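Side-chain contacts in thermosome subunit (Methanococcoides burtonii, PDB 3AQ1), which probably binds and hydrolyses ATP to assist the folding of other proteins, as a group II chaperonin of the TCP-1 family: residues G329-E332 against H333-D336; V437-M440 against W441-D444. One frame throughout, in Å; residues are numbered along the deposited sequence.

Contact 1. Residues G329-E332 against H333-D336; sequences GGTE and HVVD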
ATOM      1  N   GLY A 329      13.626  11.894 -12.844  1.00 68.66           N
ATOM      2  CA  GLY A 329      12.698  12.767 -13.547  1.00 68.98           C
ATOM      3  C   GLY A 329      13.451  13.920 -14.190  1.00 70.68           C
ATOM      4  O   GLY A 329      14.637  14.098 -13.919  1.00 61.18           O
ATOM      5  N   GLY A 330      12.782  14.707 -15.034  1.00 68.99           N
ATOM      6  CA  GLY A 330      13.454  15.812 -15.695  1.00 58.93           C
ATOM      7  C   GLY A 330      14.079  16.802 -14.723  1.00 61.65           C
ATOM      8  O   GLY A 330      15.231  17.217 -14.889  1.00 59.07           O
ATOM      9  N   THR A 331      13.313  17.170 -13.695  1.00 67.72           N
ATOM     10  CA  THR A 331      13.699  18.229 -12.758  1.00 73.20           C
ATOM     11  C   THR A 331      13.482  17.832 -11.301  1.00 72.13           C
ATOM     12  O   THR A 331      12.891  16.802 -11.006  1.00 71.49           O
ATOM     13  CB  THR A 331      12.847  19.504 -12.974  1.00 74.26           C
ATOM     14  OG1 THR A 331      11.529  19.300 -12.439  1.00 62.18           O
ATOM     15  CG2 THR A 331      12.737  19.837 -14.450  1.00 77.48           C
ATOM     16  N   GLU A 332      13.946  18.680 -10.391  1.00 79.68           N
ATOM     17  CA  GLU A 332      13.617  18.549  -8.979  1.00 82.71           C
ATOM     18  C   GLU A 332      12.119  18.373  -8.758  1.00 79.62           C
ATOM     19  O   GLU A 332      11.695  17.481  -8.026  1.00 76.26           O
ATOM     20  CB  GLU A 332      14.063  19.799  -8.226  1.00103.14           C
ATOM     21  CG  GLU A 332      13.746  19.771  -6.743  1.00106.81           C
ATOM     22  CD  GLU A 332      14.903  19.245  -5.925  1.00106.39           C
ATOM     23  OE1 GLU A 332      16.045  19.245  -6.441  1.00 99.89           O
ATOM     24  OE2 GLU A 332      14.670  18.838  -4.767  1.00109.26           O
ATOM     25  N   HIS A 333      11.309  19.230  -9.374  1.00 85.81           N
ATOM     26  CA  HIS A 333       9.881  19.223  -9.055  1.00 85.10           C
ATOM     27  C   HIS A 333       9.091  18.082  -9.713  1.00 68.17           C
ATOM     28  O   HIS A 333       8.111  17.597  -9.144  1.00 60.65           O
ATOM     29  CB  HIS A 333       9.219  20.592  -9.295  1.00 95.86           C
ATOM     30  CG  HIS A 333       7.860  20.713  -8.672  1.00105.23           C
ATOM     31  ND1 HIS A 333       7.676  20.930  -7.323  1.00109.37           N
ATOM     32  CD2 HIS A 333       6.619  20.619  -9.209  1.00106.49           C
ATOM     33  CE1 HIS A 333       6.383  20.978  -7.056  1.00110.28           C
ATOM     34  NE2 HIS A 333       5.719  20.790  -8.184  1.00108.75           N
ATOM     35  N   VAL A 334       9.513  17.665 -10.904  1.00 63.06           N
ATOM     36  CA  VAL A 334       8.933  16.494 -11.560  1.00 68.74           C
ATOM     37  C   VAL A 334       9.051  15.281 -10.638  1.00 59.33           C
ATOM     38  O   VAL A 334       8.101  14.540 -10.388  1.00 59.17           O
ATOM     39  CB  VAL A 334       9.686  16.175 -12.876  1.00 78.59           C
ATOM     40  CG1 VAL A 334       9.234  14.845 -13.463  1.00 71.62           C
ATOM     41  CG2 VAL A 334       9.501  17.295 -13.877  1.00 85.41           C
ATOM     42  N   VAL A 335      10.241  15.097 -10.112  1.00 52.82           N
ATOM     43  CA  VAL A 335      10.523  13.928  -9.317  1.00 55.68           C
ATOM     44  C   VAL A 335       9.773  13.904  -7.982  1.00 63.11           C
ATOM     45  O   VAL A 335       9.513  12.827  -7.447  1.00 68.70           O
ATOM     46  CB  VAL A 335      12.032  13.787  -9.131  1.00 54.86           C
ATOM     47  CG1 VAL A 335      12.396  13.795  -7.666  1.00 58.71           C
ATOM     48  CG2 VAL A 335      12.519  12.556  -9.854  1.00 49.04           C
ATOM     49  N   ASP A 336       9.409  15.068  -7.443  1.00 61.27           N
ATOM     50  CA  ASP A 336       8.579  15.090  -6.235  1.00 58.86           C
ATOM     51  C   ASP A 336       7.206  14.476  -6.509  1.00 62.46           C
ATOM     52  O   ASP A 336       6.725  13.648  -5.731  1.00 67.33           O
ATOM     53  CB  ASP A 336       8.418  16.501  -5.670  1.00 56.50           C
ATOM     54  CG  ASP A 336       9.695  17.040  -5.063  1.00 75.15           C
ATOM     55  OD1 ASP A 336      10.534  16.237  -4.597  1.00 80.25           O
ATOM     56  OD2 ASP A 336       9.862  18.278  -5.050  1.00 86.14           O
TER
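T331 OG1 accepts the backbone N-H of V334 at 3.0 Å from V334 N, in a nearly straight bond (172° at the hydrogen). This identifies T331 as the N-cap of the helix that follows. Its chi1 of 75° sets OG1 between its own backbone N and carbonyl carbon, the rotation that lets the hydroxyl turn back over the first helical turn. The backbone repeats the closure from the same residue, V335 N donating to T331 O at 3.3 Å with an angle of 162°; one residue on, the bond from D336 N to E332 O is weak. V334 crosses T331 at about a right angle, its CG2 lying 3.2 Å from T331 OG1, while its CG1 faces the glycine backbone at 4.0 Å from G329 CA. Cutting V334 back to an alanine removes both methyls and is likely to open a gap beside T331 OG1 and G329 CA. V335 CG2 also packs on G329, 3.3 Å from G329 N. The turn thus joins strand 323-329 to the exposed start of helix 332-355, where D336 forms a long, weak ion pair with K155 of strand 151-157.

Contact 2. Residues V437-M440 against W441-D444; sequences VVDM and WEND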
ATOM      1  N   VAL A 437     -23.649   5.428 -18.626  1.00 67.44           N
ATOM      2  CA  VAL A 437     -23.376   4.142 -18.015  1.00 57.30           C
ATOM      3  C   VAL A 437     -22.553   3.289 -18.971  1.00 66.63           C
ATOM      4  O   VAL A 437     -22.944   3.071 -20.115  1.00 70.30           O
ATOM      5  CB  VAL A 437     -24.656   3.399 -17.682  1.00 47.74           C
ATOM      6  CG1 VAL A 437     -24.314   1.996 -17.246  1.00 49.01           C
ATOM      7  CG2 VAL A 437     -25.418   4.126 -16.601  1.00 40.48           C
ATOM      8  N   VAL A 438     -21.408   2.808 -18.502  1.00 68.32           N
ATOM      9  CA  VAL A 438     -20.461   2.123 -19.373  1.00 61.63           C
ATOM     10  C   VAL A 438     -19.694   1.031 -18.625  1.00 63.63           C
ATOM     11  O   VAL A 438     -19.872   0.872 -17.407  1.00 58.71           O
ATOM     12  CB  VAL A 438     -19.468   3.131 -19.996  1.00 56.98           C
ATOM     13  CG1 VAL A 438     -20.153   3.961 -21.091  1.00 54.88           C
ATOM     14  CG2 VAL A 438     -18.878   4.040 -18.924  1.00 38.65           C
ATOM     15  N   ASP A 439     -18.859   0.281 -19.355  1.00 63.93           N
ATOM     16  CA  ASP A 439     -18.027  -0.780 -18.762  1.00 65.55           C
ATOM     17  C   ASP A 439     -16.922  -0.180 -17.878  1.00 62.09           C
ATOM     18  O   ASP A 439     -15.903   0.297 -18.377  1.00 63.06           O
ATOM     19  CB  ASP A 439     -17.420  -1.671 -19.856  1.00 73.94           C
ATOM     20  CG  ASP A 439     -16.834  -2.965 -19.308  1.00 76.01           C
ATOM     21  OD1 ASP A 439     -16.066  -2.903 -18.328  1.00 74.17           O
ATOM     22  OD2 ASP A 439     -17.143  -4.046 -19.859  1.00 78.34           O
ATOM     23  N   MET A 440     -17.130  -0.194 -16.566  1.00 51.26           N
ATOM     24  CA  MET A 440     -16.242   0.522 -15.661  1.00 53.12           C
ATOM     25  C   MET A 440     -14.815  -0.029 -15.646  1.00 62.95           C
ATOM     26  O   MET A 440     -13.879   0.669 -15.238  1.00 65.00           O
ATOM     27  CB  MET A 440     -16.827   0.562 -14.249  1.00 56.17           C
ATOM     28  CG  MET A 440     -18.046   1.475 -14.104  1.00 29.26           C
ATOM     29  SD  MET A 440     -17.698   3.233 -14.031  1.00 66.75           S
ATOM     30  CE  MET A 440     -17.827   3.703 -15.740  1.00 46.01           C
ATOM     31  N   TRP A 441     -14.653  -1.275 -16.086  1.00 57.11           N
ATOM     32  CA  TRP A 441     -13.328  -1.834 -16.286  1.00 57.01           C
ATOM     33  C   TRP A 441     -12.653  -1.187 -17.507  1.00 64.29           C
ATOM     34  O   TRP A 441     -11.562  -0.640 -17.400  1.00 70.20           O
ATOM     35  CB  TRP A 441     -13.386  -3.356 -16.435  1.00 65.01           C
ATOM     36  CG  TRP A 441     -12.042  -3.966 -16.755  1.00 69.36           C
ATOM     37  CD1 TRP A 441     -11.577  -4.319 -17.988  1.00 68.52           C
ATOM     38  CD2 TRP A 441     -10.988  -4.264 -15.830  1.00 62.39           C
ATOM     39  NE1 TRP A 441     -10.307  -4.824 -17.887  1.00 65.84           N
ATOM     40  CE2 TRP A 441      -9.919  -4.800 -16.574  1.00 63.97           C
ATOM     41  CE3 TRP A 441     -10.845  -4.130 -14.446  1.00 53.01           C
ATOM     42  CZ2 TRP A 441      -8.725  -5.206 -15.981  1.00 66.61           C
ATOM     43  CZ3 TRP A 441      -9.665  -4.523 -13.860  1.00 51.68           C
ATOM     44  CH2 TRP A 441      -8.615  -5.059 -14.626  1.00 63.77           C
ATOM     45  N   GLU A 442     -13.304  -1.244 -18.663  1.00 64.21           N
ATOM     46  CA  GLU A 442     -12.797  -0.547 -19.838  1.00 70.41           C
ATOM     47  C   GLU A 442     -12.459   0.910 -19.528  1.00 74.80           C
ATOM     48  O   GLU A 442     -11.643   1.519 -20.219  1.00 76.22           O
ATOM     49  CB  GLU A 442     -13.804  -0.611 -20.990  1.00 77.93           C
ATOM     50  CG  GLU A 442     -13.922  -1.976 -21.630  1.00 90.90           C
ATOM     51  CD  GLU A 442     -12.580  -2.495 -22.095  1.00107.50           C
ATOM     52  OE1 GLU A 442     -12.154  -3.558 -21.591  1.00114.72           O
ATOM     53  OE2 GLU A 442     -11.944  -1.831 -22.949  1.00107.74           O
ATOM     54  N   ASN A 443     -13.080   1.461 -18.485  1.00 71.48           N
ATOM     55  CA  ASN A 443     -12.930   2.878 -18.156  1.00 69.40           C
ATOM     56  C   ASN A 443     -12.088   3.168 -16.913  1.00 69.18           C
ATOM     57  O   ASN A 443     -12.158   4.260 -16.339  1.00 65.06           O
ATOM     58  CB  ASN A 443     -14.298   3.552 -18.042  1.00 76.79           C
ATOM     59  CG  ASN A 443     -14.769   4.138 -19.362  1.00 88.54           C
ATOM     60  OD1 ASN A 443     -14.320   5.210 -19.767  1.00 97.28           O
ATOM     61  ND2 ASN A 443     -15.679   3.437 -20.039  1.00 87.27           N
ATOM     62  N   ASP A 444     -11.298   2.180 -16.505  1.00 73.91           N
ATOM     63  CA  ASP A 444     -10.265   2.366 -15.486  1.00 60.83           C
ATOM     64  C   ASP A 444     -10.799   2.932 -14.167  1.00 60.84           C
ATOM     65  O   ASP A 444     -10.174   3.793 -13.538  1.00 65.98           O
ATOM     66  CB  ASP A 444      -9.143   3.240 -16.044  1.00 53.43           C
ATOM     67  CG  ASP A 444      -8.522   2.649 -17.303  1.00 70.50           C
ATOM     68  OD1 ASP A 444      -8.424   1.401 -17.382  1.00 73.67           O
ATOM     69  OD2 ASP A 444      -8.137   3.425 -18.210  1.00 73.13           O
TER
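D439 OD1 takes the amides of W441 and E442, an Asx-turn-like closure whose W441 bond is weak, where strand 437-439 runs into the type I beta turn W441-D444. Along the D439 side chain, CB is 3.9 Å from E442 CG, the two side chains crossing obliquely, and D439 CG is as far from it. With CG anti to the backbone N (chi1 -166°), D439 OD1 reaches the two amides that follow M440. E442 N donates to D439 OD1 at 3.2 Å, fairly straight (166°), from above the carboxylate plane, 51° out of it. The W441 N to D439 OD1 bond, 3.1 Å, is bent, and N427 ND2 adds a weak bond. One sound and two weak donors thus point at this oxygen, which may soften the like charge of E442 OE1, 5.1 Å from D439 OD1. Inside the turn, D444 N donates to W441 O at 3.0 Å. K106 holds the turn through a salt bridge to D444 OD1, a hydrogen bond to W441 O and a cation-pi contact with the W441 ring, which also packs on V358 and V360. V438 and N443 cross at about a right angle, V438 CG2 lying 3.4 Å from N443 ND2.

In the fold
The two contacts come in series along the chain, 329-336 before 437-444, with centres about 32 Å apart and nearest atoms about 21 Å apart. They share no helix or strand. Contact 1 stands where strand 323-329 passes into helix 332-355; contact 2 follows strand 437-439, which pairs antiparallel with strand 428-430, and leads to strand 446-448. Strand 357-360, directly after helix 332-355, packs against M440 and W441, and so the helix begun at contact 1 runs towards contact 2. By comparison with other group II chaperonins, contact 1 probably belongs to the intermediate domain and contact 2 to the equatorial, ATP-binding domain, with this helix and strand probably forming part of the link between them.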